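Local coordinates for aminomethyltransferase (Bartonella henselae, PDB 3GIR), which belongs to the aminomethyltransferase family, pairing a larger N-terminal domain with a C-terminal beta-barrel domain, at residues 310-321 and 376-385. Sequence-based numbering, arbitrary orientation. Where two conformers were deposited one is given.
Sequences RVGLKPQTRQPI and IALSVHSLPF
L378 pushes its isobutyl end between I321 and L313: its CD2 lies 3.7 Å from I321 CD1, the two side chains meeting tip to tip, and 4.0 Å from L313 CB. P315 CG borders the same methyl, and V380 CG2 continues against L313 CD2, giving this face of the strand pair an apolar row of L313, P315, L378 and V380. The opposite face carries K314 and S379, and the H381 side chain comes up against K314. The K314 chain leaves the backbone with CG trans to N (chi1 -178°), stays extended to NZ and passes the imidazole obliquely, its CD 3.8 Å from H381 CD2. A water in the plane of that ring sits 2.8 Å from H381 NE2 and is weakly bonded to K314 NZ. The ring is also fixed by its own chain, since ND1 donates to S382 O in the ring plane, and F385 CE2 lies over one face, offset toward the rim. F385 in turn brings its edge to the backbone, CZ lying 3.4 Å from L313 O.

Antiparallel pairing is documented by reciprocal bonds between K314 and S379: K314 N to S379 O at 2.8 Å is nearly straight (166°), and S379 N returns a bond to K314 O at 3.0 Å. Q316 N to A377 O adds a further bond beyond the P315–L378 pair, and the side-chain amide of Q316 lies against A377 CB. Toward the other end, a water bridges G312 N and H381 O, and L383 packs its CG 3.8 Å from G312 CA.

Both strands are internal to the antiparallel sheet of the C-terminal barrel domain: 309-315 is flanked on its far side by 349-356, through V311 with G354 and L313 with A352, and 374-381 by 366-371, while V338 of strand 334-344 touches L313 and I321.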
loop_
_atom_site.group_PDB
_atom_site.type_symbol
_atom_site.label_atom_id
_atom_site.label_comp_id
_atom_site.label_asym_id
_atom_site.label_seq_id
_atom_site.Cartn_x
_atom_site.Cartn_y
_atom_site.Cartn_z
ATOM N N ARG A 310 -5.652 13.982 6.896
ATOM C CA ARG A 310 -5.705 12.563 7.253
ATOM C C ARG A 310 -5.077 12.315 8.614
ATOM O O ARG A 310 -3.913 12.725 8.894
ATOM C CB ARG A 310 -4.948 11.724 6.230
ATOM C CG ARG A 310 -5.070 10.208 6.557
ATOM C CD ARG A 310 -4.350 9.393 5.469
ATOM N NE ARG A 310 -2.917 9.746 5.453
ATOM C CZ ARG A 310 -1.961 9.240 6.224
ATOM N NH1 ARG A 310 -2.157 8.218 7.057
ATOM N NH2 ARG A 310 -0.733 9.720 6.101
ATOM N N VAL A 311 -5.877 11.719 9.503
ATOM C CA VAL A 311 -5.489 11.440 10.822
ATOM C C VAL A 311 -5.806 10.016 11.272
ATOM O O VAL A 311 -6.780 9.384 10.808
ATOM C CB VAL A 311 -6.098 12.487 11.867
ATOM C CG1 VAL A 311 -5.641 13.928 11.566
ATOM C CG2 VAL A 311 -7.610 12.365 11.942
ATOM N N GLY A 312 -5.002 9.547 12.235
ATOM C CA GLY A 312 -5.380 8.381 12.981
ATOM C C GLY A 312 -6.515 8.684 13.905
ATOM O O GLY A 312 -6.592 9.815 14.433
ATOM N N LEU A 313 -7.372 7.702 14.170
ATOM C CA LEU A 313 -8.504 7.840 15.066
ATOM C C LEU A 313 -8.611 6.631 15.965
ATOM O O LEU A 313 -8.575 5.506 15.489
ATOM C CB LEU A 313 -9.827 7.991 14.238
ATOM C CG LEU A 313 -9.917 9.243 13.392
ATOM C CD1 LEU A 313 -11.063 9.103 12.290
ATOM C CD2 LEU A 313 -10.132 10.508 14.227
ATOM N N LYS A 314 -8.813 6.862 17.255
ATOM C CA LYS A 314 -9.001 5.788 18.231
ATOM C C LYS A 314 -10.390 5.843 18.792
ATOM O O LYS A 314 -10.738 6.689 19.576
ATOM C CB LYS A 314 -7.936 5.852 19.346
ATOM C CG LYS A 314 -8.021 4.771 20.342
ATOM C CD LYS A 314 -7.022 4.935 21.548
ATOM C CE LYS A 314 -7.301 3.865 22.623
ATOM N NZ LYS A 314 -6.196 3.840 23.680
ATOM N N PRO A 315 -11.267 4.919 18.359
ATOM C CA PRO A 315 -12.617 4.842 18.918
ATOM C C PRO A 315 -12.577 4.552 20.414
ATOM O O PRO A 315 -11.748 3.761 20.845
ATOM C CB PRO A 315 -13.216 3.652 18.139
ATOM C CG PRO A 315 -12.512 3.586 16.955
ATOM C CD PRO A 315 -11.061 3.885 17.316
ATOM N N GLN A 316 -13.416 5.239 21.171
ATOM C CA GLN A 316 -13.509 5.038 22.653
ATOM C C GLN A 316 -14.621 4.059 22.886
ATOM O O GLN A 316 -15.714 4.393 23.355
ATOM C CB GLN A 316 -13.801 6.354 23.325
ATOM C CG GLN A 316 -12.675 7.334 23.127
ATOM C CD GLN A 316 -12.885 8.684 23.867
ATOM O OE1 GLN A 316 -13.800 8.874 24.722
ATOM N NE2 GLN A 316 -12.038 9.622 23.509
ATOM N N THR A 317 -14.364 2.857 22.455
ATOM C CA THR A 317 -15.370 1.796 22.507
ATOM C C THR A 317 -14.578 0.557 22.134
ATOM O O THR A 317 -13.470 0.671 21.588
ATOM C CB THR A 317 -16.587 2.026 21.595
ATOM O OG1 THR A 317 -17.287 0.776 21.510
ATOM C CG2 THR A 317 -16.214 2.437 20.108
ATOM N N ARG A 318 -15.104 -0.621 22.486
ATOM C CA ARG A 318 -14.434 -1.869 22.137
ATOM C C ARG A 318 -14.870 -2.340 20.764
ATOM O O ARG A 318 -14.189 -3.191 20.144
ATOM C CB ARG A 318 -14.706 -2.947 23.204
ATOM C CG ARG A 318 -13.861 -2.806 24.491
ATOM C CD ARG A 318 -14.661 -3.356 25.719
ATOM N NE ARG A 318 -13.982 -3.110 26.993
ATOM C CZ ARG A 318 -13.893 -1.923 27.601
ATOM N NH1 ARG A 318 -14.458 -0.835 27.071
ATOM N NH2 ARG A 318 -13.230 -1.823 28.753
ATOM N N GLN A 319 -15.995 -1.790 20.286
ATOM C CA GLN A 319 -16.523 -2.155 18.970
ATOM C C GLN A 319 -15.979 -1.266 17.830
ATOM O O GLN A 319 -16.010 -0.051 17.932
ATOM C CB GLN A 319 -18.047 -2.142 19.023
ATOM C CG GLN A 319 -18.561 -3.170 20.067
ATOM C CD GLN A 319 -17.979 -4.609 19.879
ATOM O OE1 GLN A 319 -17.980 -5.158 18.765
ATOM N NE2 GLN A 319 -17.479 -5.208 20.980
ATOM N N PRO A 320 -15.435 -1.885 16.763
ATOM C CA PRO A 320 -14.900 -1.014 15.693
ATOM C C PRO A 320 -15.925 -0.046 15.080
ATOM O O PRO A 320 -17.105 -0.359 14.964
ATOM C CB PRO A 320 -14.424 -2.014 14.627
ATOM C CG PRO A 320 -14.118 -3.268 15.393
ATOM C CD PRO A 320 -15.002 -3.294 16.588
ATOM N N ILE A 321 -15.410 1.085 14.622
ATOM C CA ILE A 321 -16.101 2.008 13.801
ATOM C C ILE A 321 -15.498 1.804 12.432
ATOM O O ILE A 321 -14.289 1.842 12.281
ATOM C CB ILE A 321 -15.849 3.485 14.318
ATOM C CG1 ILE A 321 -16.421 3.613 15.748
ATOM C CG2 ILE A 321 -16.433 4.481 13.411
ATOM C CD1 ILE A 321 -16.177 4.939 16.398
ATOM N N ILE A 376 -20.919 8.670 19.928
ATOM C CA ILE A 376 -19.772 7.854 20.285
ATOM C C ILE A 376 -18.504 8.690 20.060
ATOM O O ILE A 376 -18.360 9.300 18.995
ATOM C CB ILE A 376 -19.579 6.597 19.367
ATOM C CG1 ILE A 376 -20.646 5.554 19.644
ATOM C CG2 ILE A 376 -18.163 5.922 19.598
ATOM C CD1 ILE A 376 -21.244 5.721 20.956
ATOM N N ALA A 377 -17.571 8.693 21.007
ATOM C CA ALA A 377 -16.382 9.544 20.879
ATOM C C ALA A 377 -15.229 8.779 20.234
ATOM O O ALA A 377 -15.078 7.564 20.431
ATOM C CB ALA A 377 -15.952 10.085 22.284
ATOM N N LEU A 378 -14.447 9.447 19.428
ATOM C CA LEU A 378 -13.135 8.954 18.950
ATOM C C LEU A 378 -12.103 10.043 19.324
ATOM O O LEU A 378 -12.468 11.212 19.381
ATOM C CB LEU A 378 -13.058 8.862 17.443
ATOM C CG LEU A 378 -14.124 7.959 16.772
ATOM C CD1 LEU A 378 -15.495 8.685 16.547
ATOM C CD2 LEU A 378 -13.575 7.343 15.512
ATOM N N SER A 379 -10.838 9.687 19.519
ATOM C CA SER A 379 -9.851 10.729 19.669
ATOM C C SER A 379 -8.839 10.637 18.533
ATOM O O SER A 379 -8.440 9.533 18.070
ATOM C CB SER A 379 -9.174 10.601 21.053
ATOM O OG SER A 379 -8.549 9.326 21.199
ATOM N N VAL A 380 -8.391 11.786 18.094
ATOM C CA VAL A 380 -7.371 11.832 17.078
ATOM C C VAL A 380 -6.100 11.245 17.696
ATOM O O VAL A 380 -5.773 11.503 18.832
ATOM C CB VAL A 380 -7.110 13.281 16.608
ATOM C CG1 VAL A 380 -5.811 13.367 15.742
ATOM C CG2 VAL A 380 -8.373 13.881 15.917
ATOM N N HIS A 381 -5.427 10.355 16.971
ATOM C CA HIS A 381 -4.396 9.477 17.515
ATOM C C HIS A 381 -3.213 9.477 16.559
ATOM O O HIS A 381 -3.351 9.500 15.343
ATOM C CB HIS A 381 -4.904 8.053 17.737
ATOM C CG HIS A 381 -4.028 7.171 18.580
ATOM N ND1 HIS A 381 -2.860 6.579 18.111
ATOM C CD2 HIS A 381 -4.184 6.739 19.846
ATOM C CE1 HIS A 381 -2.330 5.853 19.085
ATOM N NE2 HIS A 381 -3.107 5.932 20.146
ATOM N N SER A 382 -1.996 9.424 17.149
ATOM C CA SER A 382 -0.783 9.258 16.359
ATOM C C SER A 382 -0.772 7.969 15.530
ATOM O O SER A 382 -1.379 6.991 15.928
ATOM C CB SER A 382 0.466 9.280 17.280
ATOM O OG SER A 382 0.411 8.241 18.203
ATOM N N LEU A 383 -0.077 8.030 14.406
ATOM C CA LEU A 383 0.174 6.833 13.591
ATOM C C LEU A 383 1.678 6.608 13.537
ATOM O O LEU A 383 2.433 7.588 13.588
ATOM C CB LEU A 383 -0.381 7.052 12.223
ATOM C CG LEU A 383 -1.913 7.191 12.088
ATOM C CD1 LEU A 383 -2.232 7.649 10.641
ATOM C CD2 LEU A 383 -2.583 5.873 12.533
ATOM N N PRO A 384 2.126 5.348 13.452
ATOM C CA PRO A 384 1.298 4.150 13.458
ATOM C C PRO A 384 0.783 3.817 14.849
ATOM O O PRO A 384 1.290 4.288 15.878
ATOM C CB PRO A 384 2.240 3.051 12.972
ATOM C CG PRO A 384 3.577 3.546 13.455
ATOM C CD PRO A 384 3.568 5.024 13.473
ATOM N N PHE A 385 -0.221 2.953 14.907
ATOM C CA PHE A 385 -0.710 2.450 16.157
ATOM C C PHE A 385 0.219 1.452 16.803
ATOM O O PHE A 385 0.221 1.291 18.048
ATOM C CB PHE A 385 -2.064 1.769 15.949
ATOM C CG PHE A 385 -3.209 2.708 15.629
ATOM C CD1 PHE A 385 -3.659 2.912 14.301
ATOM C CD2 PHE A 385 -3.863 3.378 16.654
ATOM C CE1 PHE A 385 -4.741 3.758 14.023
ATOM C CE2 PHE A 385 -4.950 4.184 16.369
ATOM C CZ PHE A 385 -5.337 4.422 15.064
HETATM O O HOH W 1 -3.022 11.491 13.415
HETATM O O HOH W 2 -3.151 4.681 22.599
HETATM O O HOH W 3 -17.679 7.054 23.358
#